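Local coordinates for Glyco_hydro_cc domain-containing protein (PDB 6UB0), which probably hydrolyses curdlan-type beta-1,3-glucan from the chain end, as a family GH128 subgroup III exo-glucanase of Blastomyces gilchristii, at residues A61-G66 with A101-L106; F73-P76 with S80-N83; L139-H144 with K154-E159. All coordinates share one frame; numbering follows the deposited sequence.

Contact 1. Residues A61-G66 with A101-L106; sequences AGIAAG and AARARL
Ile63 is the one residue of 61-66 that meets 101-106, and it does so with its side chain. No hydrogen bond joins the two segments. The apolar part is small: Ile63 CG1 lies 4.4 Å from Ala104 CB. Ala104 is buried and also packs on Leu70 of strand 69-71.

The second part is between an aliphatic group and a flat cation. The side chains of Ile63 and Arg103 cross at about a right angle. Ile63 CG2 comes within 4.1 Å of Arg103 NH1. Ile63 CD1 sits over one face of the guanidinium, 4.2 Å above its plane and off-centre, near its edge. The Arg103 chain bends at its third torsion (chi3 -39°), and this swings the guanidinium across the isoleucine. A salt bridge from Arg103 NH1 to Glu60 holds the group beside the helix.

Within 61-66, Gly66 N bonds to Ile63 O at 2.9 Å. Gly66, with positive phi, closes helix 52-64 as the C-prime residue of a Schellman motif. The contact thus joins the C-terminal end of a barrel helix to the loop leading into strand 105-111, at the N-terminal end of the strands of the TIM barrel.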
loop_
_atom_site.group_PDB
_atom_site.type_symbol
_atom_site.label_atom_id
_atom_site.label_comp_id
_atom_site.label_asym_id
_atom_site.label_seq_id
_atom_site.Cartn_x
_atom_site.Cartn_y
_atom_site.Cartn_z
ATOM N N ALA A 61 -16.169 11.071 -4.599
ATOM C CA ALA A 61 -16.018 11.875 -3.353
ATOM C C ALA A 61 -14.545 12.225 -3.124
ATOM O O ALA A 61 -14.244 13.401 -2.741
ATOM C CB ALA A 61 -16.578 11.124 -2.164
ATOM N N GLY A 62 -13.682 11.225 -3.331
ATOM C CA GLY A 62 -12.254 11.263 -2.973
ATOM C C GLY A 62 -11.494 12.188 -3.896
ATOM O O GLY A 62 -10.695 13.010 -3.378
ATOM N N ILE A 63 -11.711 12.027 -5.207
ATOM C CA ILE A 63 -11.177 12.955 -6.246
ATOM C C ILE A 63 -11.722 14.341 -5.896
ATOM O O ILE A 63 -10.906 15.256 -5.814
ATOM C CB ILE A 63 -11.548 12.510 -7.669
ATOM C CG1 ILE A 63 -10.768 11.263 -8.072
ATOM C CG2 ILE A 63 -11.335 13.636 -8.677
ATOM C CD1 ILE A 63 -11.414 10.475 -9.179
ATOM N N ALA A 64 -13.012 14.413 -5.553
ATOM C CA ALA A 64 -13.709 15.638 -5.056
ATOM C C ALA A 64 -13.085 16.163 -3.751
ATOM O O ALA A 64 -13.197 17.375 -3.523
ATOM C CB ALA A 64 -15.177 15.372 -4.860
ATOM N N ALA A 65 -12.497 15.321 -2.902
ATOM C CA ALA A 65 -11.787 15.796 -1.690
ATOM C C ALA A 65 -10.304 16.055 -1.987
ATOM O O ALA A 65 -9.584 16.367 -1.029
ATOM C CB ALA A 65 -11.966 14.831 -0.547
ATOM N N GLY A 66 -9.877 15.999 -3.261
ATOM C CA GLY A 66 -8.510 16.366 -3.717
ATOM C C GLY A 66 -7.505 15.208 -3.661
ATOM O O GLY A 66 -6.266 15.439 -3.799
ATOM N N ALA A 101 -8.224 7.418 -14.689
ATOM C CA ALA A 101 -6.811 7.608 -15.087
ATOM C C ALA A 101 -6.499 9.094 -15.288
ATOM O O ALA A 101 -5.373 9.494 -14.964
ATOM C CB ALA A 101 -6.517 6.843 -16.343
ATOM N N ALA A 102 -7.450 9.861 -15.813
ATOM C CA ALA A 102 -7.235 11.280 -16.177
ATOM C C ALA A 102 -7.169 12.128 -14.895
ATOM O O ALA A 102 -6.439 13.127 -14.878
ATOM C CB ALA A 102 -8.306 11.740 -17.146
ATOM N N ARG A 103 -7.822 11.680 -13.820
ATOM C CA ARG A 103 -8.033 12.492 -12.598
ATOM C C ARG A 103 -7.220 11.958 -11.409
ATOM O O ARG A 103 -7.114 12.635 -10.405
ATOM C CB ARG A 103 -9.541 12.609 -12.368
ATOM C CG ARG A 103 -10.172 13.610 -13.332
ATOM C CD ARG A 103 -11.695 13.609 -13.471
ATOM N NE ARG A 103 -12.371 12.307 -13.475
ATOM C CZ ARG A 103 -13.413 11.993 -12.709
ATOM N NH1 ARG A 103 -13.890 12.874 -11.842
ATOM N NH2 ARG A 103 -13.923 10.763 -12.761
ATOM N N ALA A 104 -6.572 10.813 -11.532
ATOM C CA ALA A 104 -5.869 10.235 -10.377
ATOM C C ALA A 104 -4.841 9.226 -10.866
ATOM O O ALA A 104 -5.024 8.632 -11.991
ATOM C CB ALA A 104 -6.900 9.623 -9.460
ATOM N N ARG A 105 -3.787 9.086 -10.068
ATOM C CA ARG A 105 -2.772 8.046 -10.284
ATOM C C ARG A 105 -3.363 6.755 -9.695
ATOM O O ARG A 105 -4.110 6.834 -8.685
ATOM C CB ARG A 105 -1.445 8.540 -9.723
ATOM C CG ARG A 105 -1.073 9.913 -10.247
ATOM C CD ARG A 105 0.254 10.342 -9.696
ATOM N NE ARG A 105 1.295 9.448 -10.157
ATOM C CZ ARG A 105 1.957 8.610 -9.370
ATOM N NH1 ARG A 105 1.664 8.548 -8.084
ATOM N NH2 ARG A 105 2.868 7.800 -9.882
ATOM N N LEU A 106 -3.247 5.678 -10.467
ATOM C CA LEU A 106 -3.877 4.375 -10.192
ATOM C C LEU A 106 -2.782 3.410 -9.735
ATOM O O LEU A 106 -1.702 3.281 -10.424
ATOM C CB LEU A 106 -4.586 3.899 -11.458
ATOM C CG LEU A 106 -5.615 4.877 -12.018
ATOM C CD1 LEU A 106 -6.314 4.320 -13.269
ATOM C CD2 LEU A 106 -6.628 5.262 -10.947
#

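Contact 2. Residues F73-P76 with S80-N83; sequences FNEP and SQAN. With GLC (alpha-D-glucopyranose), chain B; BGC (beta-D-glucopyranose), chain C.
Asn74 and Gln81 lie side by side and both bond to the bound laminaribiose. Asn74 ND2 gives a nearly straight hydrogen bond (171°) to GLC O2, 3.0 Å away. The same nitrogen donates to Gln81 OE1 at 3.2 Å, lying in this bond above the carbonyl plane of the glutamine. The two amide planes stand 87° apart. Gln81 OE1 also accepts from BGC O2 at 2.8 Å, so one oxygen links the asparagine to the second sugar. Glu176 also bonds GLC, and Asn10 and Trp47 bond BGC. Gln81 is bent at its second torsion (chi2 -63°), which turns its amide toward the sugars. Glu75 OE2 is 3.5 Å from GLC C1 and is hydrogen-bonded to His142.

On the backbone, Ala82 N donates to Asn74 O at 3.1 Å and only weakly to Glu75 O. Packing follows. Gln81 CG lies 3.5 Å from Glu75 OE1. Ala82 CB touches Pro76 CA at 3.6 Å and Phe73 CB at 4.0 Å.

The Asn-Glu pair just after a barrel strand is consistent with a clan GH-A glycosidase. Both segments belong to the loop between strand 69-71 and helix 86-96. Phe73 packs on that helix at Ala89 and Ala92. With Pro76 it also meets Pro109 of strand 105-111, while Asn74 and Glu75 touch Glu176 of strand 172-180.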
loop_
_atom_site.group_PDB
_atom_site.type_symbol
_atom_site.label_atom_id
_atom_site.label_comp_id
_atom_site.label_asym_id
_atom_site.label_seq_id
_atom_site.Cartn_x
_atom_site.Cartn_y
_atom_site.Cartn_z
ATOM N N PHE A 73 -7.237 -3.703 -5.658
ATOM C CA PHE A 73 -7.659 -4.793 -4.756
ATOM C C PHE A 73 -6.532 -5.147 -3.768
ATOM O O PHE A 73 -5.336 -5.069 -4.061
ATOM C CB PHE A 73 -8.122 -5.981 -5.608
ATOM C CG PHE A 73 -8.741 -5.537 -6.926
ATOM C CD1 PHE A 73 -9.909 -4.780 -6.950
ATOM C CD2 PHE A 73 -8.146 -5.869 -8.143
ATOM C CE1 PHE A 73 -10.489 -4.365 -8.146
ATOM C CE2 PHE A 73 -8.731 -5.456 -9.351
ATOM C CZ PHE A 73 -9.882 -4.691 -9.344
ATOM N N ASN A 74 -6.956 -5.538 -2.580
ATOM C CA ASN A 74 -6.053 -5.996 -1.483
ATOM C C ASN A 74 -5.742 -7.491 -1.582
ATOM O O ASN A 74 -6.565 -8.287 -1.130
ATOM C CB ASN A 74 -6.662 -5.705 -0.137
ATOM C CG ASN A 74 -5.597 -5.747 0.926
ATOM O OD1 ASN A 74 -4.644 -4.993 0.878
ATOM N ND2 ASN A 74 -5.729 -6.694 1.830
ATOM N N GLU A 75 -4.529 -7.828 -1.958
ATOM C CA GLU A 75 -4.078 -9.270 -1.879
ATOM C C GLU A 75 -5.071 -10.158 -2.633
ATOM O O GLU A 75 -5.682 -11.105 -2.093
ATOM C CB GLU A 75 -3.835 -9.723 -0.435
ATOM C CG GLU A 75 -2.554 -9.140 0.152
ATOM C CD GLU A 75 -2.121 -9.688 1.485
ATOM O OE1 GLU A 75 -2.791 -10.653 1.952
ATOM O OE2 GLU A 75 -1.049 -9.198 1.971
ATOM N N PRO A 76 -5.241 -9.912 -3.958
ATOM C CA PRO A 76 -6.062 -10.810 -4.772
ATOM C C PRO A 76 -5.469 -12.240 -4.803
ATOM O O PRO A 76 -6.204 -13.210 -5.022
ATOM C CB PRO A 76 -6.058 -10.095 -6.140
ATOM C CG PRO A 76 -4.738 -9.339 -6.161
ATOM C CD PRO A 76 -4.614 -8.837 -4.739
ATOM N N SER A 80 -8.440 -15.499 1.427
ATOM C CA SER A 80 -9.258 -14.828 2.470
ATOM C C SER A 80 -9.156 -13.308 2.334
ATOM O O SER A 80 -9.831 -12.624 3.105
ATOM C CB SER A 80 -8.852 -15.241 3.820
ATOM O OG SER A 80 -7.550 -14.788 4.055
ATOM N N GLN A 81 -8.380 -12.815 1.376
ATOM C CA GLN A 81 -8.400 -11.374 1.009
ATOM C C GLN A 81 -9.227 -11.223 -0.256
ATOM O O GLN A 81 -10.318 -11.825 -0.342
ATOM C CB GLN A 81 -6.974 -10.856 0.921
ATOM C CG GLN A 81 -6.221 -10.997 2.227
ATOM C CD GLN A 81 -6.871 -10.175 3.315
ATOM O OE1 GLN A 81 -7.414 -9.104 3.071
ATOM N NE2 GLN A 81 -6.849 -10.682 4.541
ATOM N N ALA A 82 -8.789 -10.414 -1.201
ATOM C CA ALA A 82 -9.627 -10.086 -2.355
ATOM C C ALA A 82 -10.025 -11.395 -3.025
ATOM O O ALA A 82 -11.138 -11.440 -3.523
ATOM C CB ALA A 82 -8.936 -9.163 -3.329
ATOM N N ASN A 83 -9.082 -12.315 -3.152
ATOM C CA ASN A 83 -9.283 -13.704 -3.648
ATOM C C ASN A 83 -9.779 -13.636 -5.094
ATOM O O ASN A 83 -10.986 -13.899 -5.337
ATOM C CB ASN A 83 -10.264 -14.460 -2.758
ATOM C CG ASN A 83 -10.483 -15.864 -3.282
ATOM O OD1 ASN A 83 -9.532 -16.486 -3.744
ATOM N ND2 ASN A 83 -11.727 -16.306 -3.287
HETATM C C1 GLC B . -2.271 -8.743 5.186
HETATM C C2 GLC B . -3.709 -8.300 4.874
HETATM C C3 GLC B . -4.515 -8.100 6.159
HETATM C C4 GLC B . -4.375 -9.361 7.054
HETATM C C5 GLC B . -2.939 -9.777 7.227
HETATM C C6 GLC B . -2.705 -11.034 8.090
HETATM O O1 GLC B . -1.549 -7.813 6.008
HETATM O O2 GLC B . -3.857 -7.083 4.104
HETATM O O3 GLC B . -5.871 -7.815 5.816
HETATM O O4 GLC B . -4.820 -9.042 8.330
HETATM O O5 GLC B . -2.396 -9.987 5.923
HETATM O O6 GLC B . -3.811 -11.856 7.858
HETATM C C2 BGC C . -7.809 -6.457 5.816
HETATM C C3 BGC C . -8.404 -5.093 6.010
HETATM C C4 BGC C . -7.977 -4.634 7.387
HETATM C C5 BGC C . -6.440 -4.689 7.517
HETATM C C6 BGC C . -5.770 -4.366 8.860
HETATM C C1 BGC C . -6.321 -6.491 6.029
HETATM O O2 BGC C . -8.094 -6.791 4.453
HETATM O O3 BGC C . -9.841 -5.042 5.758
HETATM O O4 BGC C . -8.556 -3.333 7.489
HETATM O O5 BGC C . -5.920 -6.008 7.318
HETATM O O6 BGC C . -6.458 -5.145 9.878
#

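Contact 3. Residues L139-H144 with K154-E159; sequences LAVHWH and KRYVSE. With GLC (alpha-D-glucopyranose), chain B.
The strand segment 139-144, carrying Val141 and Trp143, runs nearly antiparallel (167°) to the helix segment 154-159, which carries Tyr156. The axes of these short segments approach to 9.4 Å. Val141 and Val157 have CA atoms 7.8 Å apart.

Tyr156 carries the contact. Its CG is anti to the backbone N (chi1 174°), and this torsion carries the ring toward the strand. Val141 comes from the opposite direction, with CB 3.5 Å from Tyr156 OH and 3.8 Å from Tyr156 CE2. This is the packing of a beta-alpha-beta unit of the TIM barrel, made of strand 138-146, helix 150-166 and strand 172-180. Trp143 CB touches Tyr156 CD2 at 4.0 Å, and the indole and phenol planes meet obliquely, at 44°. The Tyr156 hydroxyl oxygen, OH, passes 3.2 Å from His142 O but bonds to Ser112 O. Trp143 NE1 is hydrogen-bonded to Asp152.

The His142 side chain leaves the strand on the side away from the helix. It is a residue of the glycan pocket, with Glu75 as its polar partner. His144 NE2 lies 3.0 Å from GLC O1 and bonds to Glu176.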
loop_
_atom_site.group_PDB
_atom_site.type_symbol
_atom_site.label_atom_id
_atom_site.label_comp_id
_atom_site.label_asym_id
_atom_site.label_seq_id
_atom_site.Cartn_x
_atom_site.Cartn_y
_atom_site.Cartn_z
ATOM N N LEU A 139 2.768 0.092 -8.853
ATOM C CA LEU A 139 2.462 -1.224 -8.228
ATOM C C LEU A 139 2.315 -1.012 -6.725
ATOM O O LEU A 139 3.090 -0.287 -6.172
ATOM C CB LEU A 139 3.583 -2.245 -8.457
ATOM C CG LEU A 139 3.965 -2.555 -9.907
ATOM C CD1 LEU A 139 4.851 -3.798 -9.974
ATOM C CD2 LEU A 139 2.723 -2.782 -10.761
ATOM N N ALA A 140 1.383 -1.735 -6.115
ATOM C CA ALA A 140 1.258 -1.825 -4.652
ATOM C C ALA A 140 1.741 -3.232 -4.292
ATOM O O ALA A 140 1.315 -4.211 -4.944
ATOM C CB ALA A 140 -0.165 -1.572 -4.219
ATOM N N VAL A 141 2.623 -3.349 -3.309
ATOM C CA VAL A 141 3.081 -4.670 -2.779
ATOM C C VAL A 141 3.120 -4.677 -1.242
ATOM O O VAL A 141 3.176 -3.607 -0.594
ATOM C CB VAL A 141 4.491 -4.994 -3.314
ATOM C CG1 VAL A 141 4.509 -5.003 -4.859
ATOM C CG2 VAL A 141 5.516 -4.057 -2.692
ATOM N N HIS A 142 3.148 -5.864 -0.669
ATOM C CA HIS A 142 3.174 -6.078 0.790
ATOM C C HIS A 142 4.294 -7.036 1.184
ATOM O O HIS A 142 4.405 -8.022 0.461
ATOM C CB HIS A 142 1.942 -6.789 1.237
ATOM C CG HIS A 142 0.690 -6.029 1.119
ATOM N ND1 HIS A 142 -0.485 -6.611 1.358
ATOM C CD2 HIS A 142 0.446 -4.746 0.775
ATOM C CE1 HIS A 142 -1.449 -5.723 1.256
ATOM N NE2 HIS A 142 -0.916 -4.554 0.875
ATOM N N TRP A 143 4.991 -6.842 2.324
ATOM C CA TRP A 143 5.977 -7.815 2.835
ATOM C C TRP A 143 5.796 -7.985 4.355
ATOM O O TRP A 143 5.840 -6.953 5.057
ATOM C CB TRP A 143 7.398 -7.402 2.447
ATOM C CG TRP A 143 8.383 -8.445 2.853
ATOM C CD1 TRP A 143 8.759 -9.547 2.143
ATOM C CD2 TRP A 143 9.014 -8.553 4.132
ATOM N NE1 TRP A 143 9.665 -10.287 2.866
ATOM C CE2 TRP A 143 9.833 -9.704 4.096
ATOM C CE3 TRP A 143 8.989 -7.775 5.286
ATOM C CZ2 TRP A 143 10.630 -10.062 5.175
ATOM C CZ3 TRP A 143 9.786 -8.130 6.352
ATOM C CH2 TRP A 143 10.589 -9.273 6.303
ATOM N N HIS A 144 5.464 -9.199 4.818
ATOM C CA HIS A 144 5.409 -9.572 6.250
ATOM C C HIS A 144 6.394 -10.725 6.465
ATOM O O HIS A 144 6.478 -11.620 5.625
ATOM C CB HIS A 144 4.029 -10.020 6.705
ATOM C CG HIS A 144 2.964 -8.982 6.555
ATOM N ND1 HIS A 144 2.288 -8.459 7.657
ATOM C CD2 HIS A 144 2.433 -8.402 5.462
ATOM C CE1 HIS A 144 1.400 -7.580 7.250
ATOM N NE2 HIS A 144 1.484 -7.516 5.917
ATOM N N LYS A 154 14.180 -6.515 1.096
ATOM C CA LYS A 154 14.786 -5.592 0.096
ATOM C C LYS A 154 14.780 -6.217 -1.299
ATOM O O LYS A 154 14.626 -5.475 -2.282
ATOM C CB LYS A 154 16.192 -5.243 0.573
ATOM C CG LYS A 154 16.219 -4.635 1.968
ATOM C CD LYS A 154 17.618 -4.346 2.491
ATOM C CE LYS A 154 18.081 -2.940 2.189
ATOM N NZ LYS A 154 19.298 -2.578 2.947
ATOM N N ARG A 155 15.000 -7.530 -1.378
ATOM C CA ARG A 155 15.075 -8.324 -2.630
ATOM C C ARG A 155 13.692 -8.247 -3.273
ATOM O O ARG A 155 13.550 -7.857 -4.478
ATOM C CB ARG A 155 15.507 -9.748 -2.226
ATOM C CG ARG A 155 15.453 -10.819 -3.311
ATOM C CD ARG A 155 14.045 -11.237 -3.758
ATOM N NE ARG A 155 13.177 -11.794 -2.703
ATOM C CZ ARG A 155 11.915 -12.223 -2.877
ATOM N NH1 ARG A 155 11.326 -12.133 -4.059
ATOM N NH2 ARG A 155 11.233 -12.716 -1.851
ATOM N N TYR A 156 12.700 -8.576 -2.441
ATOM C CA TYR A 156 11.265 -8.576 -2.792
ATOM C C TYR A 156 10.916 -7.214 -3.407
ATOM O O TYR A 156 10.286 -7.143 -4.445
ATOM C CB TYR A 156 10.406 -8.897 -1.562
ATOM C CG TYR A 156 8.939 -8.765 -1.853
ATOM C CD1 TYR A 156 8.245 -9.763 -2.503
ATOM C CD2 TYR A 156 8.232 -7.625 -1.492
ATOM C CE1 TYR A 156 6.896 -9.643 -2.801
ATOM C CE2 TYR A 156 6.887 -7.483 -1.802
ATOM C CZ TYR A 156 6.211 -8.491 -2.456
ATOM O OH TYR A 156 4.882 -8.366 -2.697
ATOM N N VAL A 157 11.290 -6.140 -2.726
ATOM C CA VAL A 157 10.906 -4.751 -3.141
ATOM C C VAL A 157 11.567 -4.439 -4.488
ATOM O O VAL A 157 10.891 -3.902 -5.417
ATOM C CB VAL A 157 11.271 -3.718 -2.060
ATOM C CG1 VAL A 157 10.949 -2.320 -2.531
ATOM C CG2 VAL A 157 10.563 -4.012 -0.748
ATOM N N SER A 158 12.840 -4.776 -4.606
ATOM C CA SER A 158 13.607 -4.649 -5.868
ATOM C C SER A 158 12.941 -5.494 -6.947
ATOM O O SER A 158 12.730 -4.977 -8.018
ATOM C CB SER A 158 15.015 -5.017 -5.645
ATOM O OG SER A 158 15.470 -4.371 -4.461
ATOM N N GLU A 159 12.583 -6.731 -6.636
ATOM C CA GLU A 159 11.941 -7.646 -7.616
ATOM C C GLU A 159 10.604 -7.036 -8.055
ATOM O O GLU A 159 10.279 -7.126 -9.269
ATOM C CB GLU A 159 11.783 -9.032 -7.000
ATOM C CG GLU A 159 11.688 -10.152 -8.024
ATOM C CD GLU A 159 12.220 -11.476 -7.501
ATOM O OE1 GLU A 159 12.030 -11.746 -6.288
ATOM O OE2 GLU A 159 12.862 -12.231 -8.300
HETATM C C1 GLC B . -2.271 -8.743 5.186
HETATM C C2 GLC B . -3.709 -8.300 4.874
HETATM C C3 GLC B . -4.515 -8.100 6.159
HETATM C C4 GLC B . -4.375 -9.361 7.054
HETATM C C5 GLC B . -2.939 -9.777 7.227
HETATM C C6 GLC B . -2.705 -11.034 8.090
HETATM O O1 GLC B . -1.549 -7.813 6.008
HETATM O O2 GLC B . -3.857 -7.083 4.104
HETATM O O3 GLC B . -5.871 -7.815 5.816
HETATM O O4 GLC B . -4.820 -9.042 8.330
HETATM O O5 GLC B . -2.396 -9.987 5.923
HETATM O O6 GLC B . -3.811 -11.856 7.858
#

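In the fold
All three contacts lie within the catalytic core of one TIM barrel. Along the chain, contact 2 falls between the two segments of contact 1, and contact 3 follows. Contacts 2 and 3 join where Glu75 meets His142, and both contacts touch GLC. Their centres are 16 Å apart. Contact 1 is distant from the sugar site. Its centre is 23 Å from that of contact 2 and 25 Å from that of contact 3, on the opposite side of the chain's centre from contact 3. Contacts 1 and 3 share the five-stranded parallel sheet, through neighbouring strands 105-111 and 138-146. Contacts 2 and 3 supply five residues of the glycan pocket (Asn74, Glu75, Gln81, His142, His144), while contact 1 lies where a helix ends and strand 105-111 begins.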